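Local coordinates for topoisomerase IV subunit A (Escherichia coli, PDB 1ZVT), which probably binds and positions DNA through its C-terminal beta-pinwheel domain, helping topoisomerase IV select its substrates for decatenation and removal of supercoils, at residues T201-G207 and I238-D244. Residues are numbered along the deposited sequence; the frame is centred on the assembly and turned at random.
Sequences TLTIHVG and IDRVEID
Strands 201-206 and 240-244 run antiparallel, with axes 4.7 Å apart at closest approach and an angle of 173° between their directions. T201-D244, T203-E242 and H205-R240 are the hydrogen-bonded pairs. L202-I243 and I204-V241 are non-hydrogen-bonded, with CA-CA distances of 4.7 and 4.6 Å. T201 N to D244 O, D244 N to T201 O, T203 N to E242 O and E242 N to T203 O are all 2.9 Å; H205 N to R240 O is 2.8 Å. A classic beta bulge ends the pairing. D239 (phi/psi -120/-8) and R240 (-148/135) both face H205. H205 O accepts hydrogen bonds from D239 N at 3.0 Å and, weakly, from R240 N at 3.4 Å. G207, at positive phi (54°), gives its N to D239 OD2 at 2.9 Å.

The pair belongs to the last blade of the beta-pinwheel, where 201-206 is the middle strand between 209-213 and 240-244. Its outer strand 240-244 lies at the C-terminal end of the modelled chain.

Apolar contacts lie on the face of L202, I204, V241 and I243, which turns toward strands 146-151 and 190-196. L202 CG is 3.9 Å from I243 CG1. I204 CG2 is 3.7 Å from CG2 of I238, the residue just before the bulge.

The other face is polar. H205 (chi1 m) donates from NE2 to E242 OE1 at 2.9 Å. R240 CD lies over the H205 ring in a CH-pi contact, 4.1 Å from its centroid. One water joins T203 OG1 (2.9 Å), E242 O (2.9 Å) and D244 OD2 (2.8 Å). Another bridges G207 O (2.8 Å) and D239 OD1 (2.5 Å).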
ATOM      1  N   THR A 201     -16.502  10.878   3.268  1.00 23.95           N
ATOM      2  CA  THR A 201     -16.112  12.046   4.053  1.00 24.13           C
ATOM      3  C   THR A 201     -14.770  11.716   4.681  1.00 24.19           C
ATOM      4  O   THR A 201     -14.568  10.587   5.104  1.00 23.87           O
ATOM      5  CB  THR A 201     -17.142  12.351   5.168  1.00 24.35           C
ATOM      6  OG1 THR A 201     -18.396  12.702   4.567  1.00 26.48           O
ATOM      7  CG2 THR A 201     -16.679  13.468   6.085  1.00 25.99           C
ATOM      8  N   LEU A 202     -13.857  12.691   4.664  1.00 23.37           N
ATOM      9  CA  LEU A 202     -12.542  12.600   5.308  1.00 25.14           C
ATOM     10  C   LEU A 202     -12.453  13.638   6.410  1.00 24.97           C
ATOM     11  O   LEU A 202     -12.754  14.825   6.197  1.00 24.67           O
ATOM     12  CB  LEU A 202     -11.414  12.863   4.301  1.00 26.32           C
ATOM     13  CG  LEU A 202     -10.921  11.625   3.544  1.00 29.10           C
ATOM     14  CD1 LEU A 202     -11.774  11.341   2.341  1.00 32.40           C
ATOM     15  CD2 LEU A 202      -9.503  11.868   3.124  1.00 30.54           C
ATOM     16  N   THR A 203     -12.012  13.205   7.581  1.00 23.75           N
ATOM     17  CA  THR A 203     -11.733  14.129   8.659  1.00 23.92           C
ATOM     18  C   THR A 203     -10.241  14.017   8.906  1.00 24.06           C
ATOM     19  O   THR A 203      -9.747  12.931   9.137  1.00 24.17           O
ATOM     20  CB  THR A 203     -12.515  13.763   9.924  1.00 24.34           C
ATOM     21  OG1 THR A 203     -13.927  13.818   9.637  1.00 26.16           O
ATOM     22  CG2 THR A 203     -12.203  14.711  11.049  1.00 25.00           C
ATOM     23  N   ILE A 204      -9.543  15.143   8.830  1.00 23.95           N
ATOM     24  CA  ILE A 204      -8.079  15.146   8.875  1.00 23.77           C
ATOM     25  C   ILE A 204      -7.647  16.007  10.043  1.00 24.16           C
ATOM     26  O   ILE A 204      -8.126  17.141  10.185  1.00 24.74           O
ATOM     27  CB  ILE A 204      -7.492  15.697   7.534  1.00 23.89           C
ATOM     28  CG1 ILE A 204      -7.982  14.871   6.337  1.00 25.37           C
ATOM     29  CG2 ILE A 204      -5.964  15.758   7.567  1.00 25.23           C
ATOM     30  CD1 ILE A 204      -7.544  15.401   4.973  1.00 25.36           C
ATOM     31  N   HIS A 205      -6.740  15.490  10.884  1.00 22.75           N
ATOM     32  CA  HIS A 205      -6.240  16.255  12.008  1.00 23.30           C
ATOM     33  C   HIS A 205      -4.754  16.493  11.885  1.00 23.04           C
ATOM     34  O   HIS A 205      -4.028  15.638  11.394  1.00 21.59           O
ATOM     35  CB  HIS A 205      -6.468  15.527  13.319  1.00 24.01           C
ATOM     36  CG  HIS A 205      -7.869  15.039  13.507  1.00 28.46           C
ATOM     37  ND1 HIS A 205      -8.648  15.440  14.565  1.00 32.04           N
ATOM     38  CD2 HIS A 205      -8.621  14.178  12.788  1.00 31.67           C
ATOM     39  CE1 HIS A 205      -9.820  14.844  14.496  1.00 29.90           C
ATOM     40  NE2 HIS A 205      -9.826  14.059  13.436  1.00 34.10           N
ATOM     41  N   VAL A 206      -4.329  17.683  12.287  1.00 22.25           N
ATOM     42  CA  VAL A 206      -2.931  18.000  12.469  1.00 23.66           C
ATOM     43  C   VAL A 206      -2.883  18.597  13.867  1.00 24.88           C
ATOM     44  O   VAL A 206      -3.291  19.753  14.055  1.00 24.72           O
ATOM     45  CB  VAL A 206      -2.450  19.098  11.472  1.00 23.72           C
ATOM     46  CG1 VAL A 206      -1.023  19.493  11.750  1.00 24.98           C
ATOM     47  CG2 VAL A 206      -2.632  18.665   9.991  1.00 25.52           C
ATOM     48  N   GLY A 207      -2.381  17.833  14.830  1.00 26.38           N
ATOM     49  CA  GLY A 207      -2.463  18.241  16.245  1.00 28.41           C
ATOM     50  C   GLY A 207      -3.911  18.548  16.607  1.00 29.25           C
ATOM     51  O   GLY A 207      -4.818  17.756  16.314  1.00 29.95           O
ATOM     52  N   ILE A 238       0.127  15.624   8.751  1.00 21.86           N
ATOM     53  CA  ILE A 238      -1.149  15.022   9.167  1.00 20.82           C
ATOM     54  C   ILE A 238      -0.888  13.889  10.159  1.00 21.55           C
ATOM     55  O   ILE A 238      -0.019  13.033   9.915  1.00 22.11           O
ATOM     56  CB  ILE A 238      -1.855  14.429   7.952  1.00 21.06           C
ATOM     57  CG1 ILE A 238      -2.292  15.539   7.009  1.00 20.35           C
ATOM     58  CG2 ILE A 238      -3.088  13.625   8.373  1.00 19.98           C
ATOM     59  CD1 ILE A 238      -2.757  14.990   5.629  1.00 20.89           C
ATOM     60  N   ASP A 239      -1.630  13.865  11.273  1.00 20.86           N
ATOM     61  CA  ASP A 239      -1.459  12.773  12.222  1.00 20.86           C
ATOM     62  C   ASP A 239      -2.704  11.928  12.478  1.00 20.50           C
ATOM     63  O   ASP A 239      -2.602  10.883  13.106  1.00 20.56           O
ATOM     64  CB  ASP A 239      -0.814  13.251  13.519  1.00 22.54           C
ATOM     65  CG  ASP A 239      -1.594  14.357  14.180  1.00 25.39           C
ATOM     66  OD1 ASP A 239      -2.839  14.285  14.229  1.00 31.44           O
ATOM     67  OD2 ASP A 239      -0.944  15.330  14.625  1.00 32.19           O
ATOM     68  N   ARG A 240      -3.862  12.325  11.960  1.00 19.77           N
ATOM     69  CA  ARG A 240      -5.022  11.434  12.058  1.00 20.75           C
ATOM     70  C   ARG A 240      -5.901  11.638  10.848  1.00 20.08           C
ATOM     71  O   ARG A 240      -6.133  12.783  10.467  1.00 19.44           O
ATOM     72  CB  ARG A 240      -5.814  11.719  13.361  1.00 21.02           C
ATOM     73  CG  ARG A 240      -6.927  10.692  13.662  1.00 24.73           C
ATOM     74  CD  ARG A 240      -7.638  11.006  15.013  1.00 25.26           C
ATOM     75  NE  ARG A 240      -6.728  11.010  16.178  1.00 32.24           N
ATOM     76  CZ  ARG A 240      -7.146  11.081  17.449  1.00 33.05           C
ATOM     77  NH1 ARG A 240      -8.449  11.161  17.724  1.00 32.78           N
ATOM     78  NH2 ARG A 240      -6.269  11.095  18.448  1.00 35.47           N
ATOM     79  N   VAL A 241      -6.369  10.543  10.240  1.00 19.70           N
ATOM     80  CA  VAL A 241      -7.324  10.629   9.148  1.00 20.33           C
ATOM     81  C   VAL A 241      -8.422   9.615   9.428  1.00 20.82           C
ATOM     82  O   VAL A 241      -8.137   8.466   9.748  1.00 20.41           O
ATOM     83  CB  VAL A 241      -6.698  10.289   7.782  1.00 21.43           C
ATOM     84  CG1 VAL A 241      -7.757  10.376   6.692  1.00 23.15           C
ATOM     85  CG2 VAL A 241      -5.534  11.230   7.440  1.00 19.48           C
ATOM     86  N   GLU A 242      -9.673  10.043   9.306  1.00 20.95           N
ATOM     87  CA  GLU A 242     -10.803   9.110   9.446  1.00 21.84           C
ATOM     88  C   GLU A 242     -11.605   9.200   8.173  1.00 22.03           C
ATOM     89  O   GLU A 242     -12.039  10.285   7.812  1.00 22.71           O
ATOM     90  CB  GLU A 242     -11.656   9.505  10.652  1.00 23.08           C
ATOM     91  CG  GLU A 242     -10.888   9.375  11.959  1.00 26.52           C
ATOM     92  CD  GLU A 242     -11.388  10.336  13.008  1.00 34.65           C
ATOM     93  OE1 GLU A 242     -11.201  11.569  12.851  1.00 34.61           O
ATOM     94  OE2 GLU A 242     -11.986   9.846  13.982  1.00 38.18           O
ATOM     95  N   ILE A 243     -11.782   8.070   7.490  1.00 21.36           N
ATOM     96  CA  ILE A 243     -12.514   8.033   6.228  1.00 22.34           C
ATOM     97  C   ILE A 243     -13.812   7.278   6.464  1.00 23.83           C
ATOM     98  O   ILE A 243     -13.792   6.124   6.862  1.00 23.51           O
ATOM     99  CB  ILE A 243     -11.687   7.317   5.135  1.00 22.76           C
ATOM    100  CG1 ILE A 243     -10.338   8.025   4.968  1.00 22.83           C
ATOM    101  CG2 ILE A 243     -12.440   7.281   3.823  1.00 21.83           C
ATOM    102  CD1 ILE A 243      -9.350   7.275   4.109  1.00 28.29           C
ATOM    103  N   ASP A 244     -14.933   7.949   6.223  1.00 25.15           N
ATOM    104  CA  ASP A 244     -16.251   7.317   6.330  1.00 29.07           C
ATOM    105  C   ASP A 244     -16.759   7.137   4.906  1.00 30.15           C
ATOM    106  O   ASP A 244     -16.912   8.118   4.192  1.00 29.25           O
ATOM    107  CB  ASP A 244     -17.169   8.203   7.186  1.00 30.00           C
ATOM    108  CG  ASP A 244     -16.741   8.220   8.644  1.00 34.03           C
ATOM    109  OD1 ASP A 244     -16.697   7.120   9.240  1.00 37.66           O
ATOM    110  OD2 ASP A 244     -16.416   9.309   9.205  1.00 40.08           O
TER
HETATM  111  O   HOH W   1     -14.721  11.358   8.395  1.00 25.40           O
HETATM  112  O   HOH W   2      -4.275  15.028  16.147  1.00 37.84           O